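Local coordinates for protein ribokinase (Giardia lamblia, PDB 6WHJ) that probably phosphorylates D-ribose at O-5, using ATP and magnesium, to give D-ribose 5-phosphate, at residues F173-Y178 against D192-N197. Numbering follows the deposited sequence.
Sequences FNPAPY and DIFCPN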
loop_
_atom_site.group_PDB
_atom_site.type_symbol
_atom_site.label_atom_id
_atom_site.label_comp_id
_atom_site.label_asym_id
_atom_site.label_seq_id
_atom_site.Cartn_x
_atom_site.Cartn_y
_atom_site.Cartn_z
ATOM N N PHE B 173 16.233 -7.128 22.913
ATOM C CA PHE B 173 14.858 -7.065 22.436
ATOM C C PHE B 173 14.492 -5.624 22.098
ATOM O O PHE B 173 14.473 -4.758 22.978
ATOM C CB PHE B 173 13.903 -7.653 23.477
ATOM C CG PHE B 173 12.446 -7.616 23.071
ATOM C CD1 PHE B 173 12.047 -7.999 21.802
ATOM C CD2 PHE B 173 11.472 -7.245 23.985
ATOM C CE1 PHE B 173 10.704 -7.972 21.433
ATOM C CE2 PHE B 173 10.135 -7.221 23.629
ATOM C CZ PHE B 173 9.750 -7.590 22.343
ATOM N N ASN B 174 14.181 -5.375 20.822
ATOM C CA ASN B 174 13.694 -4.084 20.352
ATOM C C ASN B 174 12.194 -4.183 20.105
ATOM O O ASN B 174 11.778 -4.716 19.067
ATOM C CB ASN B 174 14.429 -3.674 19.072
ATOM C CG ASN B 174 13.823 -2.463 18.407
ATOM O OD1 ASN B 174 13.722 -2.406 17.184
ATOM N ND2 ASN B 174 13.391 -1.496 19.206
ATOM N N PRO B 175 11.335 -3.669 20.999
ATOM C CA PRO B 175 9.885 -3.946 20.918
ATOM C C PRO B 175 9.164 -3.120 19.852
ATOM O O PRO B 175 8.253 -2.343 20.146
ATOM C CB PRO B 175 9.413 -3.591 22.333
ATOM C CG PRO B 175 10.301 -2.436 22.698
ATOM C CD PRO B 175 11.656 -2.772 22.124
ATOM N N ALA B 176 9.537 -3.320 18.583
ATOM C CA ALA B 176 9.027 -2.475 17.505
ATOM C C ALA B 176 8.391 -3.287 16.383
ATOM O O ALA B 176 8.950 -4.303 15.959
ATOM C CB ALA B 176 10.162 -1.622 16.928
ATOM N N PRO B 177 7.215 -2.877 15.881
ATOM C CA PRO B 177 6.365 -1.801 16.400
ATOM C C PRO B 177 5.541 -2.275 17.584
ATOM O O PRO B 177 5.365 -3.481 17.749
ATOM C CB PRO B 177 5.456 -1.477 15.210
ATOM C CG PRO B 177 5.301 -2.789 14.515
ATOM C CD PRO B 177 6.658 -3.460 14.644
ATOM N N TYR B 178 4.995 -1.348 18.362
ATOM C CA TYR B 178 4.183 -1.743 19.503
ATOM C C TYR B 178 2.982 -2.567 19.057
ATOM O O TYR B 178 2.233 -2.172 18.160
ATOM C CB TYR B 178 3.710 -0.526 20.292
ATOM C CG TYR B 178 2.710 -0.927 21.336
ATOM C CD1 TYR B 178 3.104 -1.638 22.462
ATOM C CD2 TYR B 178 1.357 -0.643 21.170
ATOM C CE1 TYR B 178 2.183 -2.025 23.410
ATOM C CE2 TYR B 178 0.428 -1.028 22.109
ATOM C CZ TYR B 178 0.845 -1.716 23.230
ATOM O OH TYR B 178 -0.089 -2.095 24.167
ATOM N N ASP B 192 17.905 -9.406 28.134
ATOM C CA ASP B 192 19.016 -8.830 28.864
ATOM C C ASP B 192 19.094 -7.324 28.682
ATOM O O ASP B 192 19.369 -6.606 29.646
ATOM C CB ASP B 192 20.326 -9.486 28.423
ATOM C CG ASP B 192 20.343 -10.981 28.696
ATOM O OD1 ASP B 192 20.277 -11.782 27.731
ATOM O OD2 ASP B 192 20.396 -11.350 29.884
ATOM N N ILE B 193 18.862 -6.842 27.462
ATOM C CA ILE B 193 18.892 -5.423 27.122
ATOM C C ILE B 193 17.633 -5.076 26.338
ATOM O O ILE B 193 17.413 -5.611 25.245
ATOM C CB ILE B 193 20.147 -5.057 26.315
ATOM C CG1 ILE B 193 21.410 -5.392 27.120
ATOM C CG2 ILE B 193 20.092 -3.590 25.871
ATOM C CD1 ILE B 193 22.684 -5.320 26.330
ATOM N N PHE B 194 16.829 -4.161 26.880
ATOM C CA PHE B 194 15.549 -3.767 26.309
ATOM C C PHE B 194 15.706 -2.393 25.663
ATOM O O PHE B 194 16.258 -1.473 26.287
ATOM C CB PHE B 194 14.488 -3.755 27.414
ATOM C CG PHE B 194 13.070 -3.615 26.926
ATOM C CD1 PHE B 194 12.552 -4.480 25.970
ATOM C CD2 PHE B 194 12.235 -2.663 27.476
ATOM C CE1 PHE B 194 11.247 -4.370 25.542
ATOM C CE2 PHE B 194 10.925 -2.544 27.048
ATOM C CZ PHE B 194 10.432 -3.403 26.080
ATOM N N CYS B 195 15.240 -2.253 24.416
ATOM C CA CYS B 195 15.493 -1.054 23.606
ATOM C C CYS B 195 14.193 -0.453 23.084
ATOM O O CYS B 195 13.916 -0.487 21.878
ATOM C CB CYS B 195 16.414 -1.379 22.431
ATOM S SG CYS B 195 17.960 -2.110 22.926
ATOM N N PRO B 196 13.382 0.129 23.956
ATOM C CA PRO B 196 12.183 0.814 23.493
ATOM C C PRO B 196 12.490 2.255 23.119
ATOM O O PRO B 196 13.471 2.852 23.569
ATOM C CB PRO B 196 11.277 0.760 24.730
ATOM C CG PRO B 196 12.233 0.922 25.844
ATOM C CD PRO B 196 13.483 0.168 25.426
ATOM N N ASN B 197 11.629 2.818 22.279
ATOM C CA ASN B 197 11.643 4.268 22.158
ATOM C C ASN B 197 10.654 4.825 23.182
ATOM O O ASN B 197 10.069 4.075 23.964
ATOM C CB ASN B 197 11.388 4.681 20.707
ATOM C CG ASN B 197 9.982 4.372 20.221
ATOM O OD1 ASN B 197 9.054 4.113 20.998
ATOM N ND2 ASN B 197 9.842 4.321 18.902
#
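F173 and F194 form a parallel bridge between neighbouring strands, 170-173 and 193-194, of the large mixed sheet in this PfkB-family (ribokinase) fold, where both segments leave their strands at the carboxyl ends. Two backbone bonds define the register: F173 N donates to I193 O (3.0 Å), and C195 N returns a bond to F173 O (3.0 Å). Beyond the bridge the backbone pairing ends, and a side-chain amide makes the next link. With CG anti to its backbone N (chi1 171°), N174 sends ND2 to C195 O at 2.9 Å. The donor lies close to the extension of the carbonyl, while the N-H...O angle of 142° leaves the bond somewhat bent.

The tight part lies on the sheet face carrying both phenylalanines. Their side chains run side by side, with ring planes inclined at 32° and centroids 5.6 Å apart; F173 CD2 meets the edge of the F194 ring, close to its plane. P175, the centre of an inverse gamma turn closed by A176 N to N174 O, sets CG 3.5 Å from F194 CZ, and I204 of helix 198-205 touches both residues.

The contact thins toward P177 and Y178, which do not meet 192-197, and toward the partly exposed N197, a predicted ATP ligand that caps helix 198-205 through OD1 to E200 N. N174 also lies near D274, the predicted proton acceptor, consistent with these paired strand ends bordering the active site. At the margin of the packed region, P175 CG still reaches P196 CB, at 3.9 Å.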